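Local coordinates for cystalysin (PDB 1C7O), which belongs to the class I and II aminotransferase family of pyridoxal-phosphate-dependent proteins and binds the ligand PPG in a pocket that the second subunit helps to complete, at residues V122-F127 with G357-D362; K307-V312 with R385-L390; L327-F332 with I365-I370. All coordinates share one frame; numbering follows the deposited sequence.

Contact 1 of 3, residues V122-F127 with G357-D362. With PPG ((2E,3E)-4-(2-aminoethoxy)-2-[({3-hydroxy-2-methyl-5-[(phosphonooxy)methyl]pyridin-4-yl}methyl)imino]but-3-enoic acid), chain I.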
loop_
_atom_site.group_PDB
_atom_site.type_symbol
_atom_site.label_atom_id
_atom_site.label_comp_id
_atom_site.label_asym_id
_atom_site.label_seq_id
_atom_site.Cartn_x
_atom_site.Cartn_y
_atom_site.Cartn_z
ATOM N N VAL A 122 2.155 18.850 17.098
ATOM C CA VAL A 122 2.752 17.642 16.528
ATOM C C VAL A 122 2.273 17.356 15.102
ATOM O O VAL A 122 1.373 18.017 14.599
ATOM C CB VAL A 122 2.411 16.421 17.430
ATOM C CG1 VAL A 122 0.914 16.184 17.410
ATOM C CG2 VAL A 122 3.168 15.175 16.983
ATOM N N TYR A 123 2.897 16.359 14.472
ATOM C CA TYR A 123 2.590 15.896 13.113
ATOM C C TYR A 123 1.076 15.842 12.888
ATOM O O TYR A 123 0.365 15.086 13.548
ATOM C CB TYR A 123 3.224 14.513 12.930
ATOM C CG TYR A 123 3.050 13.886 11.572
ATOM C CD1 TYR A 123 3.342 14.596 10.411
ATOM C CD2 TYR A 123 2.636 12.559 11.448
ATOM C CE1 TYR A 123 3.229 13.996 9.154
ATOM C CE2 TYR A 123 2.527 11.949 10.199
ATOM C CZ TYR A 123 2.827 12.671 9.057
ATOM O OH TYR A 123 2.749 12.065 7.824
ATOM N N TYR A 124 0.597 16.632 11.929
ATOM C CA TYR A 124 -0.835 16.763 11.645
ATOM C C TYR A 124 -1.710 15.536 11.420
ATOM O O TYR A 124 -2.908 15.561 11.729
ATOM C CB TYR A 124 -1.051 17.764 10.500
ATOM C CG TYR A 124 -0.320 17.447 9.213
ATOM C CD1 TYR A 124 -0.985 16.841 8.145
ATOM C CD2 TYR A 124 1.030 17.770 9.053
ATOM C CE1 TYR A 124 -0.324 16.566 6.949
ATOM C CE2 TYR A 124 1.699 17.498 7.864
ATOM C CZ TYR A 124 1.016 16.896 6.816
ATOM O OH TYR A 124 1.670 16.622 5.633
ATOM N N PRO A 125 -1.152 14.457 10.860
ATOM C CA PRO A 125 -1.996 13.278 10.649
ATOM C C PRO A 125 -2.551 12.701 11.961
ATOM O O PRO A 125 -3.601 12.046 11.958
ATOM C CB PRO A 125 -1.059 12.320 9.923
ATOM C CG PRO A 125 -0.269 13.256 9.071
ATOM C CD PRO A 125 0.085 14.351 10.069
ATOM N N PHE A 126 -1.847 12.939 13.072
ATOM C CA PHE A 126 -2.302 12.461 14.375
ATOM C C PHE A 126 -3.715 12.990 14.644
ATOM O O PHE A 126 -4.604 12.237 15.055
ATOM C CB PHE A 126 -1.374 12.937 15.500
ATOM C CG PHE A 126 -0.088 12.161 15.613
ATOM C CD1 PHE A 126 0.670 12.223 16.783
ATOM C CD2 PHE A 126 0.377 11.384 14.556
ATOM C CE1 PHE A 126 1.878 11.519 16.897
ATOM C CE2 PHE A 126 1.577 10.679 14.657
ATOM C CZ PHE A 126 2.329 10.746 15.827
ATOM N N PHE A 127 -3.927 14.286 14.413
ATOM C CA PHE A 127 -5.247 14.859 14.634
ATOM C C PHE A 127 -6.254 14.181 13.701
ATOM O O PHE A 127 -7.385 13.878 14.088
ATOM C CB PHE A 127 -5.258 16.364 14.342
ATOM C CG PHE A 127 -4.310 17.171 15.187
ATOM C CD1 PHE A 127 -2.933 17.019 15.059
ATOM C CD2 PHE A 127 -4.798 18.140 16.064
ATOM C CE1 PHE A 127 -2.052 17.826 15.786
ATOM C CE2 PHE A 127 -3.922 18.950 16.794
ATOM C CZ PHE A 127 -2.548 18.794 16.652
ATOM N N GLY A 357 4.323 26.106 10.538
ATOM C CA GLY A 357 4.075 25.609 11.883
ATOM C C GLY A 357 2.641 25.422 12.336
ATOM O O GLY A 357 2.331 24.458 13.028
ATOM N N TYR A 358 1.756 26.328 11.948
ATOM C CA TYR A 358 0.363 26.241 12.363
ATOM C C TYR A 358 -0.371 24.961 11.946
ATOM O O TYR A 358 -1.435 24.656 12.484
ATOM C CB TYR A 358 -0.397 27.468 11.860
ATOM C CG TYR A 358 -0.741 27.436 10.396
ATOM C CD1 TYR A 358 -1.942 26.873 9.955
ATOM C CD2 TYR A 358 0.122 27.981 9.444
ATOM C CE1 TYR A 358 -2.274 26.859 8.607
ATOM C CE2 TYR A 358 -0.205 27.969 8.084
ATOM C CZ TYR A 358 -1.401 27.413 7.679
ATOM O OH TYR A 358 -1.743 27.442 6.349
ATOM N N ILE A 359 0.176 24.205 11.001
ATOM C CA ILE A 359 -0.496 22.972 10.595
ATOM C C ILE A 359 -0.309 21.883 11.655
ATOM O O ILE A 359 -1.007 20.868 11.640
ATOM C CB ILE A 359 0.025 22.433 9.233
ATOM C CG1 ILE A 359 1.487 21.995 9.358
ATOM C CG2 ILE A 359 -0.137 23.510 8.148
ATOM C CD1 ILE A 359 2.038 21.354 8.114
ATOM N N PHE A 360 0.629 22.097 12.577
ATOM C CA PHE A 360 0.877 21.120 13.630
ATOM C C PHE A 360 0.122 21.468 14.906
ATOM O O PHE A 360 0.287 20.804 15.925
ATOM C CB PHE A 360 2.370 21.017 13.942
ATOM C CG PHE A 360 3.219 20.737 12.738
ATOM C CD1 PHE A 360 3.643 21.771 11.915
ATOM C CD2 PHE A 360 3.585 19.435 12.415
ATOM C CE1 PHE A 360 4.423 21.515 10.784
ATOM C CE2 PHE A 360 4.364 19.166 11.285
ATOM C CZ PHE A 360 4.782 20.207 10.469
ATOM N N GLY A 361 -0.714 22.502 14.840
ATOM C CA GLY A 361 -1.480 22.925 16.003
ATOM C C GLY A 361 -1.226 24.385 16.352
ATOM O O GLY A 361 -0.177 24.934 16.002
ATOM N N ASP A 362 -2.180 25.015 17.037
ATOM C CA ASP A 362 -2.069 26.424 17.436
ATOM C C ASP A 362 -0.719 26.756 18.058
ATOM O O ASP A 362 -0.209 27.857 17.892
ATOM C CB ASP A 362 -3.175 26.782 18.431
ATOM C CG ASP A 362 -4.556 26.771 17.802
ATOM O OD1 ASP A 362 -5.545 26.725 18.569
ATOM O OD2 ASP A 362 -4.657 26.816 16.552
HETATM N N1 PPG I . 4.950 9.744 11.459
HETATM C C2 PPG I . 5.672 10.902 11.713
HETATM C C2A PPG I . 5.809 11.270 13.154
HETATM C C3 PPG I . 6.246 11.604 10.558
HETATM O O3 PPG I . 6.930 12.750 10.916
HETATM C C4 PPG I . 6.063 11.109 9.257
HETATM C C4A PPG I . 6.521 11.982 8.084
HETATM C C5 PPG I . 5.250 9.837 9.105
HETATM C C6 PPG I . 4.732 9.217 10.237
HETATM C C5A PPG I . 4.908 9.238 7.684
HETATM O OP4 PPG I . 5.072 7.806 7.656
HETATM P P PPG I . 4.554 6.958 6.381
HETATM O OP1 PPG I . 3.078 7.094 6.382
HETATM O OP2 PPG I . 5.033 5.512 6.600
HETATM O OP3 PPG I . 5.235 7.536 5.198
HETATM N N4A PPG I . 5.520 12.963 7.733
HETATM C CAI PPG I . 5.849 13.960 6.698
HETATM C CBC PPG I . 6.200 15.352 7.134
HETATM O O2B PPG I . 6.480 16.362 6.207
HETATM O O3B PPG I . 6.258 15.626 8.408
HETATM C CBI PPG I . 5.904 13.576 5.315
HETATM C CGI PPG I . 4.883 13.969 4.407
HETATM O OET PPG I . 3.510 13.500 4.525
HETATM C CEI PPG I . 2.830 13.905 3.246
HETATM C CFI PPG I . 3.471 13.161 2.053
HETATM N NI PPG I . 2.918 13.556 0.797
#
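Tyr124 and Ile359 run side by side and point the same way, with Tyr124 CD2 3.8 Å from Ile359 CD1 and the methyl reaching the ring at a slant. The phenol is put there by a first torsion of 56°, which sets CG between its own backbone N and carbonyl carbon; nearer the backbone, Tyr124 CB rests 3.3 Å from Ile359 O. At the rim of the same ring, near its plane, comes Phe360 CE2, while Pro125 CD lies over one face.

Phe360 presents its own edge to the backbone of 122-127: its CD2 is 3.7 Å from Tyr123 CA, and Val122 C and Tyr123 N lie at the ring edge, in its plane. Residues 122-127 lead from the central sheet of the aminotransferase fold into helix 125-131, whereas 357-360 form a 3-10 turn following an edge strand of the small C-terminal sheet, so the contact joins the loop after strand 115-118 to the turn after strand 355-356, next to the PPG site.

A single hydrogen bond joins the backbones, Val122 N to Phe360 O at 2.9 Å, with the donor in the carbonyl plane on a lone pair and an N-H...O angle of 150°. Phe127 CZ also approaches this oxygen, at 3.6 Å, with Gly361 CA next to it. Tyr123 has PPG C3 over its ring centre on one face and Pro125 CD over the other. PPG is hydrogen-bonded as well to the backbone N of Val98 and Val99 and to Tyr64 OH of the second subunit.

Contact 2 of 3, residues K307-V312 with R385-L390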
loop_
_atom_site.group_PDB
_atom_site.type_symbol
_atom_site.label_atom_id
_atom_site.label_comp_id
_atom_site.label_asym_id
_atom_site.label_seq_id
_atom_site.Cartn_x
_atom_site.Cartn_y
_atom_site.Cartn_z
ATOM N N LYS A 307 20.847 28.052 12.325
ATOM C CA LYS A 307 20.874 28.729 13.614
ATOM C C LYS A 307 21.783 29.966 13.594
ATOM O O LYS A 307 21.410 31.026 14.102
ATOM C CB LYS A 307 21.339 27.769 14.707
ATOM C CG LYS A 307 21.396 28.422 16.071
ATOM C CD LYS A 307 22.166 27.582 17.063
ATOM C CE LYS A 307 22.356 28.346 18.356
ATOM N NZ LYS A 307 21.036 28.810 18.860
ATOM N N ASP A 308 22.974 29.828 13.017
ATOM C CA ASP A 308 23.907 30.947 12.936
ATOM C C ASP A 308 23.340 32.053 12.046
ATOM O O ASP A 308 23.312 33.222 12.437
ATOM C CB ASP A 308 25.265 30.470 12.392
ATOM C CG ASP A 308 26.204 31.624 12.055
ATOM O OD1 ASP A 308 26.315 31.984 10.862
ATOM O OD2 ASP A 308 26.830 32.176 12.987
ATOM N N PHE A 309 22.879 31.669 10.859
ATOM C CA PHE A 309 22.314 32.610 9.902
ATOM C C PHE A 309 21.398 33.668 10.522
ATOM O O PHE A 309 21.549 34.861 10.244
ATOM C CB PHE A 309 21.540 31.859 8.817
ATOM C CG PHE A 309 20.732 32.759 7.919
ATOM C CD1 PHE A 309 21.354 33.510 6.915
ATOM C CD2 PHE A 309 19.352 32.886 8.102
ATOM C CE1 PHE A 309 20.621 34.376 6.108
ATOM C CE2 PHE A 309 18.606 33.750 7.301
ATOM C CZ PHE A 309 19.244 34.500 6.300
ATOM N N PHE A 310 20.443 33.241 11.342
ATOM C CA PHE A 310 19.517 34.183 11.966
ATOM C C PHE A 310 20.184 35.045 13.033
ATOM O O PHE A 310 19.901 36.241 13.149
ATOM C CB PHE A 310 18.330 33.440 12.574
ATOM C CG PHE A 310 17.374 32.895 11.554
ATOM C CD1 PHE A 310 17.198 31.523 11.406
ATOM C CD2 PHE A 310 16.637 33.755 10.748
ATOM C CE1 PHE A 310 16.303 31.017 10.474
ATOM C CE2 PHE A 310 15.738 33.258 9.809
ATOM C CZ PHE A 310 15.571 31.885 9.672
ATOM N N GLU A 311 21.074 34.436 13.810
ATOM C CA GLU A 311 21.777 35.163 14.862
ATOM C C GLU A 311 22.545 36.324 14.248
ATOM O O GLU A 311 22.517 37.445 14.757
ATOM C CB GLU A 311 22.746 34.231 15.594
ATOM C CG GLU A 311 22.066 33.012 16.195
ATOM C CD GLU A 311 23.010 32.141 16.991
ATOM O OE1 GLU A 311 24.125 31.855 16.492
ATOM O OE2 GLU A 311 22.628 31.733 18.109
ATOM N N VAL A 312 23.210 36.035 13.134
ATOM C CA VAL A 312 24.014 37.013 12.411
ATOM C C VAL A 312 23.197 37.966 11.537
ATOM O O VAL A 312 23.598 39.107 11.323
ATOM C CB VAL A 312 25.050 36.298 11.498
ATOM C CG1 VAL A 312 25.890 37.324 10.754
ATOM C CG2 VAL A 312 25.935 35.371 12.322
ATOM N N ARG A 385 18.198 33.837 0.148
ATOM C CA ARG A 385 16.990 34.313 -0.518
ATOM C C ARG A 385 16.029 34.912 0.522
ATOM O O ARG A 385 15.393 35.935 0.273
ATOM C CB ARG A 385 16.320 33.141 -1.245
ATOM C CG ARG A 385 15.361 33.506 -2.369
ATOM C CD ARG A 385 14.627 32.256 -2.842
ATOM N NE ARG A 385 15.554 31.137 -2.979
ATOM C CZ ARG A 385 15.242 29.870 -2.736
ATOM N NH1 ARG A 385 14.019 29.555 -2.345
ATOM N NH2 ARG A 385 16.158 28.923 -2.863
ATOM N N LEU A 386 15.916 34.266 1.681
ATOM C CA LEU A 386 15.040 34.753 2.749
ATOM C C LEU A 386 15.671 36.006 3.346
ATOM O O LEU A 386 14.982 36.962 3.710
ATOM C CB LEU A 386 14.882 33.692 3.847
ATOM C CG LEU A 386 14.156 34.090 5.142
ATOM C CD1 LEU A 386 12.670 34.293 4.884
ATOM C CD2 LEU A 386 14.352 32.998 6.182
ATOM N N ASN A 387 16.994 35.979 3.440
ATOM C CA ASN A 387 17.759 37.087 3.974
ATOM C C ASN A 387 17.311 38.376 3.276
ATOM O O ASN A 387 16.973 39.365 3.933
ATOM C CB ASN A 387 19.250 36.821 3.739
ATOM C CG ASN A 387 20.144 37.763 4.513
ATOM O OD1 ASN A 387 19.834 38.143 5.639
ATOM N ND2 ASN A 387 21.278 38.130 3.917
ATOM N N LYS A 388 17.293 38.348 1.944
ATOM C CA LYS A 388 16.885 39.507 1.159
ATOM C C LYS A 388 15.412 39.856 1.381
ATOM O O LYS A 388 15.068 41.032 1.537
ATOM C CB LYS A 388 17.124 39.269 -0.339
ATOM C CG LYS A 388 18.583 39.026 -0.728
ATOM C CD LYS A 388 18.784 39.160 -2.247
ATOM C CE LYS A 388 20.150 38.640 -2.722
ATOM N NZ LYS A 388 20.260 37.138 -2.707
ATOM N N ALA A 389 14.549 38.840 1.392
ATOM C CA ALA A 389 13.116 39.049 1.594
ATOM C C ALA A 389 12.839 39.705 2.939
ATOM O O ALA A 389 11.961 40.563 3.049
ATOM C CB ALA A 389 12.366 37.724 1.499
ATOM N N LEU A 390 13.593 39.304 3.959
ATOM C CA LEU A 390 13.428 39.862 5.296
ATOM C C LEU A 390 13.851 41.325 5.353
ATOM O O LEU A 390 13.165 42.150 5.969
ATOM C CB LEU A 390 14.223 39.041 6.322
ATOM C CG LEU A 390 13.662 37.641 6.559
ATOM C CD1 LEU A 390 14.445 36.913 7.649
ATOM C CD2 LEU A 390 12.191 37.770 6.935
#
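Phe309 and Phe310 on one helix meet Leu386, Asn387 and Leu390 on another, a worked case of two helices packed almost in parallel. They belong to helix 289-313 and to helix 376-393, the last helix of an aminotransferase-fold chain. The two segments run in nearly the same direction, crossing at -25°, but their axes come no closer than 11.7 Å, so large side chains have to span the gap.

The contact across the gap is apolar. Phe310 and Leu386 lie at about a right angle, with Phe310 CZ 3.9 Å from Leu386 CD2. Although the side chain of Phe310 does not set out toward the partner helix, its outer end reaches it, and Leu390 CD1 touches the ring edge near its plane, 4.4 Å from Phe310 CE2. Beyond the pair, Leu386 also packs on Met346 and Ala350 of helix 339-350.

Within helix 289-313 the two rings also pack on each other: Phe309 CD2 stands over the centre of the Phe310 ring, 3.8 Å above its plane. Away from the interface, Lys307 NZ and Glu311 OE2, one helical turn apart, form a salt bridge that includes a weak hydrogen bond.

The remaining element is an edge contact. Phe309, with CG anti to the backbone N (chi1 170°), has its ring rim against Asn387, Phe309 CZ lying 3.5 Å from Asn387 CB near the ring plane.

Contact 3 of 3, residues L327-F332 with I365-I370. With PPG ((2E,3E)-4-(2-aminoethoxy)-2-[({3-hydroxy-2-methyl-5-[(phosphonooxy)methyl]pyridin-4-yl}methyl)imino]but-3-enoic acid), chain I.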
loop_
_atom_site.group_PDB
_atom_site.type_symbol
_atom_site.label_atom_id
_atom_site.label_comp_id
_atom_site.label_asym_id
_atom_site.label_seq_id
_atom_site.Cartn_x
_atom_site.Cartn_y
_atom_site.Cartn_z
ATOM N N LEU A 327 14.113 17.936 10.799
ATOM C CA LEU A 327 13.097 18.969 10.648
ATOM C C LEU A 327 13.276 19.978 11.797
ATOM O O LEU A 327 12.834 19.745 12.927
ATOM C CB LEU A 327 11.714 18.324 10.701
ATOM C CG LEU A 327 11.505 17.128 9.755
ATOM C CD1 LEU A 327 10.179 16.435 10.054
ATOM C CD2 LEU A 327 11.542 17.608 8.306
ATOM N N GLN A 328 13.932 21.094 11.493
ATOM C CA GLN A 328 14.213 22.139 12.470
ATOM C C GLN A 328 13.046 23.101 12.666
ATOM O O GLN A 328 12.464 23.591 11.695
ATOM C CB GLN A 328 15.470 22.896 12.047
ATOM C CG GLN A 328 15.837 24.068 12.936
ATOM C CD GLN A 328 17.280 24.492 12.749
ATOM O OE1 GLN A 328 17.809 24.464 11.636
ATOM N NE2 GLN A 328 17.924 24.895 13.838
ATOM N N TRP A 329 12.729 23.371 13.934
ATOM C CA TRP A 329 11.619 24.240 14.353
ATOM C C TRP A 329 12.109 25.687 14.517
ATOM O O TRP A 329 12.839 25.994 15.462
ATOM C CB TRP A 329 11.072 23.706 15.687
ATOM C CG TRP A 329 9.665 24.125 16.084
ATOM C CD1 TRP A 329 9.270 24.569 17.313
ATOM C CD2 TRP A 329 8.472 24.069 15.279
ATOM N NE1 TRP A 329 7.915 24.792 17.329
ATOM C CE2 TRP A 329 7.398 24.494 16.097
ATOM C CE3 TRP A 329 8.207 23.697 13.953
ATOM C CZ2 TRP A 329 6.078 24.560 15.633
ATOM C CZ3 TRP A 329 6.887 23.763 13.489
ATOM C CH2 TRP A 329 5.842 24.193 14.330
ATOM N N ILE A 330 11.698 26.570 13.605
ATOM C CA ILE A 330 12.116 27.973 13.636
ATOM C C ILE A 330 11.010 28.903 14.139
ATOM O O ILE A 330 9.875 28.838 13.668
ATOM C CB ILE A 330 12.559 28.454 12.225
ATOM C CG1 ILE A 330 13.488 27.419 11.579
ATOM C CG2 ILE A 330 13.285 29.794 12.332
ATOM C CD1 ILE A 330 13.834 27.720 10.135
ATOM N N ASP A 331 11.365 29.788 15.072
ATOM C CA ASP A 331 10.423 30.730 15.676
ATOM C C ASP A 331 10.435 32.139 15.060
ATOM O O ASP A 331 11.304 32.960 15.365
ATOM C CB ASP A 331 10.696 30.796 17.191
ATOM C CG ASP A 331 9.811 31.808 17.920
ATOM O OD1 ASP A 331 8.740 32.190 17.393
ATOM O OD2 ASP A 331 10.195 32.209 19.045
ATOM N N PHE A 332 9.450 32.408 14.204
ATOM C CA PHE A 332 9.318 33.706 13.540
ATOM C C PHE A 332 8.298 34.600 14.247
ATOM O O PHE A 332 7.759 35.533 13.645
ATOM C CB PHE A 332 8.863 33.535 12.083
ATOM C CG PHE A 332 9.928 33.022 11.156
ATOM C CD1 PHE A 332 10.186 31.663 11.047
ATOM C CD2 PHE A 332 10.647 33.900 10.355
ATOM C CE1 PHE A 332 11.138 31.188 10.151
ATOM C CE2 PHE A 332 11.600 33.432 9.460
ATOM C CZ PHE A 332 11.845 32.076 9.357
ATOM N N ILE A 365 1.660 28.104 15.398
ATOM C CA ILE A 365 1.440 29.426 14.815
ATOM C C ILE A 365 2.604 30.368 15.147
ATOM O O ILE A 365 2.863 30.677 16.322
ATOM C CB ILE A 365 0.123 30.031 15.350
ATOM C CG1 ILE A 365 -1.061 29.298 14.722
ATOM C CG2 ILE A 365 0.080 31.525 15.094
ATOM C CD1 ILE A 365 -2.392 29.724 15.265
ATOM N N GLY A 366 3.299 30.813 14.100
ATOM C CA GLY A 366 4.433 31.701 14.266
ATOM C C GLY A 366 5.733 30.976 13.990
ATOM O O GLY A 366 6.786 31.601 13.861
ATOM N N PHE A 367 5.664 29.652 13.902
ATOM C CA PHE A 367 6.855 28.847 13.639
ATOM C C PHE A 367 6.873 28.349 12.204
ATOM O O PHE A 367 5.868 28.427 11.495
ATOM C CB PHE A 367 6.927 27.632 14.574
ATOM C CG PHE A 367 7.030 27.986 16.030
ATOM C CD1 PHE A 367 5.912 28.427 16.734
ATOM C CD2 PHE A 367 8.253 27.900 16.693
ATOM C CE1 PHE A 367 6.009 28.781 18.071
ATOM C CE2 PHE A 367 8.362 28.253 18.034
ATOM C CZ PHE A 367 7.235 28.696 18.724
ATOM N N GLU A 368 8.030 27.829 11.797
ATOM C CA GLU A 368 8.229 27.276 10.462
ATOM C C GLU A 368 9.111 26.039 10.622
ATOM O O GLU A 368 10.037 26.038 11.438
ATOM C CB GLU A 368 8.950 28.282 9.556
ATOM C CG GLU A 368 8.239 29.603 9.343
ATOM C CD GLU A 368 6.991 29.477 8.496
ATOM O OE1 GLU A 368 6.373 30.520 8.197
ATOM O OE2 GLU A 368 6.623 28.339 8.127
ATOM N N ARG A 369 8.826 24.986 9.861
ATOM C CA ARG A 369 9.636 23.774 9.935
ATOM C C ARG A 369 10.466 23.657 8.658
ATOM O O ARG A 369 9.924 23.563 7.561
ATOM C CB ARG A 369 8.755 22.533 10.090
ATOM C CG ARG A 369 9.492 21.347 10.700
ATOM C CD ARG A 369 8.721 20.070 10.527
ATOM N NE ARG A 369 8.671 19.689 9.125
ATOM C CZ ARG A 369 7.978 18.658 8.659
ATOM N NH1 ARG A 369 7.275 17.907 9.496
ATOM N NH2 ARG A 369 7.990 18.381 7.358
ATOM N N ILE A 370 11.784 23.668 8.806
ATOM C CA ILE A 370 12.676 23.578 7.663
ATOM C C ILE A 370 13.289 22.187 7.528
ATOM O O ILE A 370 13.763 21.608 8.510
ATOM C CB ILE A 370 13.807 24.616 7.782
ATOM C CG1 ILE A 370 14.648 24.635 6.505
ATOM C CG2 ILE A 370 14.682 24.287 8.990
ATOM C CD1 ILE A 370 15.735 25.704 6.512
HETATM N N1 PPG I . 4.950 9.744 11.459
HETATM C C2 PPG I . 5.672 10.902 11.713
HETATM C C2A PPG I . 5.809 11.270 13.154
HETATM C C3 PPG I . 6.246 11.604 10.558
HETATM O O3 PPG I . 6.930 12.750 10.916
HETATM C C4 PPG I . 6.063 11.109 9.257
HETATM C C4A PPG I . 6.521 11.982 8.084
HETATM C C5 PPG I . 5.250 9.837 9.105
HETATM C C6 PPG I . 4.732 9.217 10.237
HETATM C C5A PPG I . 4.908 9.238 7.684
HETATM O OP4 PPG I . 5.072 7.806 7.656
HETATM P P PPG I . 4.554 6.958 6.381
HETATM O OP1 PPG I . 3.078 7.094 6.382
HETATM O OP2 PPG I . 5.033 5.512 6.600
HETATM O OP3 PPG I . 5.235 7.536 5.198
HETATM N N4A PPG I . 5.520 12.963 7.733
HETATM C CAI PPG I . 5.849 13.960 6.698
HETATM C CBC PPG I . 6.200 15.352 7.134
HETATM O O2B PPG I . 6.480 16.362 6.207
HETATM O O3B PPG I . 6.258 15.626 8.408
HETATM C CBI PPG I . 5.904 13.576 5.315
HETATM C CGI PPG I . 4.883 13.969 4.407
HETATM O OET PPG I . 3.510 13.500 4.525
HETATM C CEI PPG I . 2.830 13.905 3.246
HETATM C CFI PPG I . 3.471 13.161 2.053
HETATM N NI PPG I . 2.918 13.556 0.797
#
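Trp329 and Phe367 lie with ring planes 4° apart but slid past each other, so that they barely overlap, the centroids of the indole five-membered ring and the phenyl 4.3 Å apart. Phe367 CB adds a CH-pi contact over the indole six-membered ring, and Asp331 OD1 lies over the opposite face of Phe367, toward its rim, while pairing in a salt bridge with Arg333. Trp329 NE1 is hydrogen-bonded to Tyr149 OH.

Backbone bonds knit strands 327-331 and 367-371 into an antiparallel ladder, part of the small sheet of the aminotransferase fold. Gln328 with Ile370 and Ile330 with Glu368 are the hydrogen-bonded pairs; Ile330 N to Glu368 O measures 2.8 Å. Phe332 N to Gly366 O prolongs the series. Ile330 CD1 meets Ile370 CG2 at 3.7 Å.

The polar side-chain bonds centre on Arg369. Bent at chi3 (68°), it carries its guanidinium to PPG, with NH1 2.7 Å from O3B and NH2 2.8 Å from O2B. Leu327 CD1 lies over one guanidinium face, 3.3 Å from Arg369 NH1, while Asn175 OD1 and Ser37 O take further N-H groups. Two nearly straight bonds from one guanidinium to the two oxygens of the PPG carboxylate limit the rotation of that carboxylate and probably stabilise its negative charge.

The six segments come along the chain as 122-127, 307-312, 327-332, 357-362, 365-370 and 385-390, so contact 1 interlaces with both others, while contact 3 falls between the two halves of contact 2. Contact 3 is the hub: its centre lies about 12 Å from that of contact 1 and about 14 Å from that of contact 2, whereas the centres of contacts 1 and 2 are about 25 Å apart and the two do not touch. Gly357 N probably bonds to Phe367 O, linking contacts 1 and 3, and on the ligand side Phe360 CZ packs on Arg369 NH1. On the other side, Phe310 packs on Ile330 and Phe332. A continuous chain of packing therefore runs from the ligand pocket through the small sheet to the C-terminal helix.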